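PrgZ (Enterococcus faecalis, PDB 4FAJ) acts as an extracellular, membrane-anchored receptor that binds peptide pheromone and probably takes part in peptide uptake. Local coordinates at residues N545-S550 against K554-K559; S478-F483 against K497-L502; K224-G227 against A232-T235. One frame throughout, in Å; residues are numbered along the deposited sequence.

Contact 1. Residues N545-S550 against K554-K559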
loop_
_atom_site.group_PDB
_atom_site.type_symbol
_atom_site.label_atom_id
_atom_site.label_comp_id
_atom_site.label_asym_id
_atom_site.label_seq_id
_atom_site.Cartn_x
_atom_site.Cartn_y
_atom_site.Cartn_z
ATOM N N ASN A 545 21.020 10.768 2.557
ATOM C CA ASN A 545 20.012 10.963 3.593
ATOM C C ASN A 545 18.563 10.839 3.151
ATOM O O ASN A 545 17.705 11.550 3.653
ATOM C CB ASN A 545 20.206 12.314 4.278
ATOM C CG ASN A 545 19.882 12.258 5.752
ATOM O OD1 ASN A 545 19.822 11.178 6.331
ATOM N ND2 ASN A 545 19.683 13.415 6.369
ATOM N N VAL A 546 18.294 9.927 2.228
ATOM C CA VAL A 546 16.927 9.595 1.856
ATOM C C VAL A 546 16.486 8.485 2.801
ATOM O O VAL A 546 17.203 7.505 2.961
ATOM C CB VAL A 546 16.851 9.105 0.423
ATOM C CG1 VAL A 546 15.473 8.582 0.129
ATOM C CG2 VAL A 546 17.242 10.252 -0.535
ATOM N N LEU A 547 15.313 8.632 3.409
ATOM C CA LEU A 547 14.784 7.608 4.306
ATOM C C LEU A 547 13.926 6.637 3.472
ATOM O O LEU A 547 13.020 7.063 2.770
ATOM C CB LEU A 547 13.943 8.257 5.403
ATOM C CG LEU A 547 14.251 7.908 6.843
ATOM C CD1 LEU A 547 15.703 8.283 7.165
ATOM C CD2 LEU A 547 13.283 8.629 7.776
ATOM N N MET A 548 14.231 5.349 3.537
ATOM C CA MET A 548 13.467 4.322 2.824
ATOM C C MET A 548 12.759 3.437 3.858
ATOM O O MET A 548 13.400 2.969 4.789
ATOM C CB MET A 548 14.413 3.487 1.962
ATOM C CG MET A 548 13.722 2.502 1.029
ATOM S SD MET A 548 14.896 1.552 0.031
ATOM C CE MET A 548 13.784 0.734 -1.089
ATOM N N HIS A 549 11.450 3.223 3.706
ATOM C CA HIS A 549 10.658 2.485 4.688
ATOM C C HIS A 549 10.152 1.169 4.090
ATOM O O HIS A 549 9.638 1.158 2.963
ATOM C CB HIS A 549 9.457 3.324 5.143
ATOM C CG HIS A 549 9.827 4.624 5.790
ATOM N ND1 HIS A 549 10.369 4.697 7.054
ATOM C CD2 HIS A 549 9.694 5.903 5.364
ATOM C CE1 HIS A 549 10.584 5.963 7.369
ATOM N NE2 HIS A 549 10.176 6.717 6.366
ATOM N N SER A 550 10.274 0.072 4.837
ATOM C CA SER A 550 9.699 -1.221 4.415
ATOM C C SER A 550 8.173 -1.311 4.669
ATOM O O SER A 550 7.502 -2.227 4.167
ATOM C CB SER A 550 10.414 -2.369 5.108
ATOM O OG SER A 550 10.334 -2.221 6.512
ATOM N N LYS A 554 6.960 4.666 1.003
ATOM C CA LYS A 554 8.291 4.076 0.848
ATOM C C LYS A 554 9.457 5.055 1.021
ATOM O O LYS A 554 10.497 4.678 1.581
ATOM C CB LYS A 554 8.422 3.388 -0.511
ATOM C CG LYS A 554 9.705 2.569 -0.668
ATOM C CD LYS A 554 9.776 1.874 -2.024
ATOM C CE LYS A 554 8.836 0.692 -2.136
ATOM N NZ LYS A 554 9.263 -0.249 -3.249
ATOM N N TYR A 555 9.317 6.281 0.517
ATOM C CA TYR A 555 10.441 7.232 0.545
ATOM C C TYR A 555 10.084 8.527 1.251
ATOM O O TYR A 555 8.995 9.062 1.058
ATOM C CB TYR A 555 10.941 7.545 -0.875
ATOM C CG TYR A 555 11.579 6.365 -1.573
ATOM C CD1 TYR A 555 12.825 5.898 -1.177
ATOM C CD2 TYR A 555 10.932 5.705 -2.620
ATOM C CE1 TYR A 555 13.419 4.813 -1.793
ATOM C CE2 TYR A 555 11.532 4.610 -3.262
ATOM C CZ TYR A 555 12.776 4.175 -2.830
ATOM O OH TYR A 555 13.407 3.107 -3.427
ATOM N N ASP A 556 11.014 9.012 2.073
ATOM C CA ASP A 556 10.934 10.334 2.677
ATOM C C ASP A 556 12.175 11.125 2.258
ATOM O O ASP A 556 13.304 10.809 2.654
ATOM C CB ASP A 556 10.851 10.235 4.203
ATOM C CG ASP A 556 10.616 11.587 4.872
ATOM O OD1 ASP A 556 10.587 12.615 4.164
ATOM O OD2 ASP A 556 10.433 11.612 6.109
ATOM N N TYR A 557 11.949 12.140 1.437
ATOM C CA TYR A 557 13.023 12.954 0.881
ATOM C C TYR A 557 13.294 14.238 1.680
ATOM O O TYR A 557 14.105 15.067 1.266
ATOM C CB TYR A 557 12.661 13.333 -0.550
ATOM C CG TYR A 557 12.342 12.149 -1.436
ATOM C CD1 TYR A 557 13.295 11.189 -1.710
ATOM C CD2 TYR A 557 11.081 12.005 -2.019
ATOM C CE1 TYR A 557 13.010 10.101 -2.541
ATOM C CE2 TYR A 557 10.790 10.937 -2.837
ATOM C CZ TYR A 557 11.764 9.990 -3.108
ATOM O OH TYR A 557 11.472 8.920 -3.926
ATOM N N LYS A 558 12.622 14.400 2.819
ATOM C CA LYS A 558 12.683 15.638 3.591
ATOM C C LYS A 558 14.118 16.142 3.803
ATOM O O LYS A 558 14.401 17.314 3.589
ATOM C CB LYS A 558 11.998 15.459 4.954
ATOM C CG LYS A 558 12.167 16.659 5.906
ATOM C CD LYS A 558 11.321 16.487 7.178
ATOM C CE LYS A 558 11.704 17.506 8.224
ATOM N NZ LYS A 558 10.991 17.269 9.505
ATOM N N LYS A 559 15.004 15.253 4.239
ATOM C CA LYS A 559 16.363 15.636 4.607
ATOM C C LYS A 559 17.381 15.250 3.526
ATOM O O LYS A 559 18.592 15.315 3.751
ATOM C CB LYS A 559 16.739 15.025 5.960
ATOM C CG LYS A 559 15.954 15.592 7.138
ATOM C CD LYS A 559 16.494 15.045 8.472
ATOM C CE LYS A 559 15.510 15.229 9.640
ATOM N NZ LYS A 559 15.856 16.380 10.530
HETATM O O HOH W 1 14.986 12.214 4.176
HETATM O O HOH W 2 9.566 9.321 7.078
#

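Contact 2. Residues S478-F483 against K497-L502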
loop_
_atom_site.group_PDB
_atom_site.type_symbol
_atom_site.label_atom_id
_atom_site.label_comp_id
_atom_site.label_asym_id
_atom_site.label_seq_id
_atom_site.Cartn_x
_atom_site.Cartn_y
_atom_site.Cartn_z
ATOM N N SER A 478 -2.702 -5.240 9.360
ATOM C CA SER A 478 -2.674 -4.377 8.159
ATOM C C SER A 478 -3.002 -5.216 6.908
ATOM O O SER A 478 -3.786 -4.787 6.054
ATOM C CB SER A 478 -1.336 -3.645 8.010
ATOM O OG SER A 478 -1.337 -2.832 6.838
ATOM N N PHE A 479 -2.456 -6.436 6.840
ATOM C CA PHE A 479 -2.797 -7.367 5.761
ATOM C C PHE A 479 -4.142 -8.069 5.927
ATOM O O PHE A 479 -4.948 -8.121 4.986
ATOM C CB PHE A 479 -1.725 -8.445 5.636
ATOM C CG PHE A 479 -0.529 -8.010 4.850
ATOM C CD1 PHE A 479 0.465 -7.276 5.452
ATOM C CD2 PHE A 479 -0.413 -8.330 3.499
ATOM C CE1 PHE A 479 1.570 -6.857 4.737
ATOM C CE2 PHE A 479 0.713 -7.920 2.774
ATOM C CZ PHE A 479 1.679 -7.179 3.395
ATOM N N LEU A 480 -4.366 -8.639 7.111
ATOM C CA LEU A 480 -5.485 -9.559 7.323
ATOM C C LEU A 480 -6.849 -8.858 7.276
ATOM O O LEU A 480 -7.841 -9.450 6.819
ATOM C CB LEU A 480 -5.281 -10.388 8.612
ATOM C CG LEU A 480 -3.988 -11.224 8.680
ATOM C CD1 LEU A 480 -3.767 -11.867 10.074
ATOM C CD2 LEU A 480 -3.962 -12.322 7.590
ATOM N N ALA A 481 -6.896 -7.585 7.676
ATOM C CA ALA A 481 -8.136 -6.792 7.572
ATOM C C ALA A 481 -8.678 -6.691 6.139
ATOM O O ALA A 481 -9.883 -6.548 5.944
ATOM C CB ALA A 481 -7.924 -5.384 8.151
ATOM N N ASN A 482 -7.803 -6.799 5.137
ATOM C CA ASN A 482 -8.225 -6.696 3.733
ATOM C C ASN A 482 -9.098 -7.840 3.238
ATOM O O ASN A 482 -9.709 -7.725 2.184
ATOM C CB ASN A 482 -7.010 -6.579 2.811
ATOM C CG ASN A 482 -6.195 -5.340 3.085
ATOM O OD1 ASN A 482 -6.702 -4.349 3.600
ATOM N ND2 ASN A 482 -4.916 -5.403 2.772
ATOM N N PHE A 483 -9.119 -8.955 3.965
ATOM C CA PHE A 483 -9.941 -10.086 3.584
ATOM C C PHE A 483 -11.200 -10.231 4.427
ATOM O O PHE A 483 -11.933 -11.216 4.281
ATOM C CB PHE A 483 -9.067 -11.349 3.549
ATOM C CG PHE A 483 -7.883 -11.175 2.646
ATOM C CD1 PHE A 483 -8.051 -11.187 1.266
ATOM C CD2 PHE A 483 -6.634 -10.869 3.165
ATOM C CE1 PHE A 483 -6.967 -10.959 0.414
ATOM C CE2 PHE A 483 -5.554 -10.643 2.323
ATOM C CZ PHE A 483 -5.723 -10.687 0.952
ATOM N N LYS A 497 -17.135 -15.807 7.838
ATOM C CA LYS A 497 -17.553 -15.083 9.048
ATOM C C LYS A 497 -16.715 -15.454 10.263
ATOM O O LYS A 497 -16.566 -14.669 11.203
ATOM C CB LYS A 497 -19.019 -15.360 9.349
ATOM C CG LYS A 497 -19.949 -14.987 8.226
ATOM C CD LYS A 497 -19.920 -13.506 7.968
ATOM C CE LYS A 497 -20.976 -13.116 6.964
ATOM N NZ LYS A 497 -21.614 -11.849 7.375
ATOM N N ASN A 498 -16.174 -16.664 10.253
ATOM C CA ASN A 498 -15.290 -17.084 11.337
ATOM C C ASN A 498 -13.928 -16.394 11.247
ATOM O O ASN A 498 -13.352 -16.031 12.287
ATOM C CB ASN A 498 -15.197 -18.599 11.337
ATOM C CG ASN A 498 -16.562 -19.227 11.253
ATOM O OD1 ASN A 498 -17.455 -18.901 12.042
ATOM N ND2 ASN A 498 -16.761 -20.063 10.255
ATOM N N TYR A 499 -13.436 -16.175 10.018
ATOM C CA TYR A 499 -12.251 -15.340 9.776
ATOM C C TYR A 499 -12.484 -13.922 10.299
ATOM O O TYR A 499 -11.654 -13.398 11.028
ATOM C CB TYR A 499 -11.895 -15.309 8.276
ATOM C CG TYR A 499 -10.738 -14.433 7.874
ATOM C CD1 TYR A 499 -9.444 -14.958 7.769
ATOM C CD2 TYR A 499 -10.925 -13.090 7.561
ATOM C CE1 TYR A 499 -8.374 -14.164 7.377
ATOM C CE2 TYR A 499 -9.850 -12.280 7.170
ATOM C CZ TYR A 499 -8.580 -12.830 7.084
ATOM O OH TYR A 499 -7.510 -12.069 6.705
ATOM N N ASP A 500 -13.628 -13.327 9.948
ATOM C CA ASP A 500 -13.984 -11.978 10.380
ATOM C C ASP A 500 -13.878 -11.832 11.912
ATOM O O ASP A 500 -13.354 -10.825 12.420
ATOM C CB ASP A 500 -15.417 -11.616 9.939
ATOM C CG ASP A 500 -15.583 -11.495 8.422
ATOM O OD1 ASP A 500 -14.578 -11.373 7.681
ATOM O OD2 ASP A 500 -16.748 -11.521 7.962
ATOM N N GLU A 501 -14.353 -12.848 12.633
ATOM C CA GLU A 501 -14.416 -12.814 14.093
ATOM C C GLU A 501 -13.027 -12.968 14.724
ATOM O O GLU A 501 -12.717 -12.262 15.675
ATOM C CB GLU A 501 -15.408 -13.869 14.615
ATOM C CG GLU A 501 -15.428 -14.091 16.127
ATOM C CD GLU A 501 -15.813 -12.874 16.949
ATOM O OE1 GLU A 501 -16.363 -11.889 16.400
ATOM O OE2 GLU A 501 -15.574 -12.917 18.177
ATOM N N LEU A 502 -12.198 -13.866 14.185
ATOM C CA LEU A 502 -10.785 -14.010 14.641
ATOM C C LEU A 502 -10.012 -12.694 14.595
ATOM O O LEU A 502 -9.222 -12.395 15.501
ATOM C CB LEU A 502 -10.044 -15.072 13.812
ATOM C CG LEU A 502 -10.455 -16.518 14.081
ATOM C CD1 LEU A 502 -9.943 -17.455 12.973
ATOM C CD2 LEU A 502 -10.011 -16.988 15.499
HETATM O O HOH W 3 -13.928 -12.984 5.469
#

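Contact 3. Residues K224-G227 against A232-T235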
loop_
_atom_site.group_PDB
_atom_site.type_symbol
_atom_site.label_atom_id
_atom_site.label_comp_id
_atom_site.label_asym_id
_atom_site.label_seq_id
_atom_site.Cartn_x
_atom_site.Cartn_y
_atom_site.Cartn_z
ATOM N N LYS A 224 -16.296 18.854 -4.404
ATOM C CA LYS A 224 -16.131 17.580 -5.118
ATOM C C LYS A 224 -14.929 17.546 -6.062
ATOM O O LYS A 224 -14.478 16.470 -6.445
ATOM C CB LYS A 224 -17.390 17.261 -5.924
ATOM C CG LYS A 224 -18.562 16.741 -5.094
ATOM C CD LYS A 224 -19.829 16.660 -5.956
ATOM C CE LYS A 224 -20.776 15.557 -5.498
ATOM N NZ LYS A 224 -21.943 15.451 -6.431
ATOM N N ASP A 225 -14.433 18.714 -6.452
ATOM C CA ASP A 225 -13.265 18.809 -7.330
ATOM C C ASP A 225 -11.940 18.886 -6.554
ATOM O O ASP A 225 -10.878 19.089 -7.153
ATOM C CB ASP A 225 -13.394 20.028 -8.253
ATOM C CG ASP A 225 -14.645 19.980 -9.123
ATOM O OD1 ASP A 225 -15.071 18.869 -9.505
ATOM O OD2 ASP A 225 -15.197 21.060 -9.430
ATOM N N TYR A 226 -11.984 18.727 -5.229
ATOM C CA TYR A 226 -10.735 18.681 -4.484
ATOM C C TYR A 226 -9.843 17.563 -5.015
ATOM O O TYR A 226 -10.272 16.422 -5.138
ATOM C CB TYR A 226 -10.935 18.506 -2.980
ATOM C CG TYR A 226 -9.625 18.694 -2.247
ATOM C CD1 TYR A 226 -8.747 17.634 -2.071
ATOM C CD2 TYR A 226 -9.240 19.949 -1.790
ATOM C CE1 TYR A 226 -7.528 17.807 -1.425
ATOM C CE2 TYR A 226 -8.031 20.139 -1.149
ATOM C CZ TYR A 226 -7.179 19.065 -0.962
ATOM O OH TYR A 226 -5.970 19.249 -0.328
ATOM N N GLY A 227 -8.600 17.907 -5.332
ATOM C CA GLY A 227 -7.616 16.929 -5.791
ATOM C C GLY A 227 -7.719 16.571 -7.266
ATOM O O GLY A 227 -6.997 15.695 -7.728
ATOM N N ALA A 232 -6.037 22.263 -7.407
ATOM C CA ALA A 232 -7.206 22.046 -6.549
ATOM C C ALA A 232 -6.830 21.362 -5.223
ATOM O O ALA A 232 -7.602 20.569 -4.683
ATOM C CB ALA A 232 -8.258 21.229 -7.299
ATOM N N ILE A 233 -5.637 21.665 -4.724
ATOM C CA ILE A 233 -5.166 21.160 -3.425
ATOM C C ILE A 233 -4.446 22.278 -2.678
ATOM O O ILE A 233 -3.968 23.231 -3.290
ATOM C CB ILE A 233 -4.204 19.948 -3.578
ATOM C CG1 ILE A 233 -2.978 20.315 -4.418
ATOM C CG2 ILE A 233 -4.916 18.765 -4.224
ATOM C CD1 ILE A 233 -1.931 19.194 -4.514
ATOM N N VAL A 234 -4.388 22.147 -1.354
ATOM C CA VAL A 234 -3.552 22.984 -0.505
ATOM C C VAL A 234 -2.795 22.029 0.411
ATOM O O VAL A 234 -3.402 21.246 1.149
ATOM C CB VAL A 234 -4.376 23.994 0.327
ATOM C CG1 VAL A 234 -3.500 24.677 1.380
ATOM C CG2 VAL A 234 -4.991 25.051 -0.585
ATOM N N THR A 235 -1.473 22.072 0.337
ATOM C CA THR A 235 -0.632 21.095 1.020
ATOM C C THR A 235 0.176 21.745 2.142
ATOM O O THR A 235 0.094 22.956 2.348
ATOM C CB THR A 235 0.289 20.393 0.021
ATOM O OG1 THR A 235 1.196 21.344 -0.548
ATOM C CG2 THR A 235 -0.539 19.719 -1.075
HETATM O O HOH W 4 -5.817 20.766 1.955
#

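Contact 1. Residues N545-S550 against K554-K559
A short antiparallel beta hairpin near the C-terminus pairs Leu-547 with Asp-556, a hydrogen-bonded pair, and Met-548 with Tyr-555, a non-hydrogen-bonded one. Leu-547 N donates to Asp-556 O at 3.1 Å. Asp-556 N returns a bond to Leu-547 O at 2.9 Å. A bond from His-549 N to Lys-554 O, 2.7 Å, follows toward the turn. On one face Met-548 runs alongside the Tyr-555 ring. Its CG is anti to the backbone N (chi1 -172°) and the chain beyond stays extended, which sets SD oblique to the Tyr-555 ring, 5.1 Å from its centroid, a Met-aromatic contact. Met-548 CE reaches 3.4 Å from Tyr-555 OH, which is hydrogen-bonded to Lys-537 NZ. On the other face the His-549 ring and the Asp-556 carboxylate point the same way, their planes 33° apart. A water joins His-549 NE2 (2.8 Å) to Asp-556 OD2 (2.6 Å); OD1 takes Lys-558 N from above the carboxylate plane in an Asx turn. Arg-96 forms a salt bridge to OD2, and Asn-101 binds His-549 ND1, so both flat groups are held at two atoms. Met-548 packs on strand 311-324, Tyr-555 on Thr-535 of strand 528-539, and His-549 on Leu-97 of strand 95-97.

Contact 2. Residues S478-F483 against K497-L502
The hydroxyl of Tyr-499 reaches from helix 497-502 to the backbone of 478-483, donating to Leu-480 O at 2.6 Å. That oxygen also accepts from Phe-483 N at 3.2 Å, so two donors grip one carbonyl. The hydroxyl oxygen approaches well to the side of the C=O bond, at a C=O...donor angle of 113°, and Leu-480 O lies in plane at the edge of the ring. Tyr-499 carries its CG anti to the backbone N (chi1 177°), which points the phenol at the 478-483 backbone. There Tyr-499 OH sits between two side chains, 3.4 Å from Leu-480 CB and 3.6 Å from Phe-483 CB. The leucine crosses the tyrosine at about a right angle; the phenylalanine, whose CG is turned beside its own backbone N (chi1 -55°), meets that hydroxyl with a ring edge. A water lies within bonding distance of both Phe-483 O and Asp-500 OD1, while Thr-485 binds OD2. Helix 510-524 touches Phe-483 and Tyr-499 through Leu-521. Away from the annotated sites, this is buried packing between short helical segments, in which a tyrosine hydroxyl bonds to the backbone carbonyl of Leu-480 in the neighbouring segment.

Contact 3. Residues K224-G227 against A232-T235
Ala-232 O receives the backbone N of Gly-227 at 2.9 Å, and the same oxygen lies over one face of the Tyr-226 ring. The bond closes a short turn, Gly-227 to Ala-232, within the connection between helix 216-222 and strand 239-243, without regular strand pairing. The donor stands 41° out of the carbonyl plane, yet the N-H itself points well at the oxygen, at 165°. Ala-232 O is offset toward the rim, 3.4 Å from Tyr-226 CD2. The ring gets there because Tyr-226 CG is anti to the backbone N (chi1 -171°), which extends the phenol along the returning chain. Ile-233 crosses it at about a right angle: the CG2 methyl is 3.9 Å from Tyr-226 CE1 and fits closely against Gly-227 CA as well. Nearby, Ala-232 CB lies 3.4 Å from Asp-225 O. Ala-218 of helix 216-222 touches both Tyr-226 and Val-234, and Ile-219 adds to the cover of the tyrosine, tying the loop to the helix it follows. At the far end of the phenol, Tyr-226 OH accepts a weak bond from Val-234 N, and a water bridges that hydroxyl, at 2.7 Å, to Val-234 O, at 2.6 Å.

In the fold
The three contacts follow one another along the chain in the order 3, 2, 1, each closing before the next opens, and none touches another. Contacts 1 and 2 lie on opposite sides of the centre of the chain, about 31 Å apart between centres, although their nearest atoms come to about 8 Å. Contact 3 is about 25 Å from contact 1 and about 33 Å from contact 2, again between centres. Contact 1 alone borders a metal site: the Lys-559 side chain lies about 4 Å from a bound zinc ion held by Asp-263 and Asp-266, and Lys-559 NZ is hydrogen-bonded to Asp-266. Contacts 2 and 3 are structural packing away from the annotated sites.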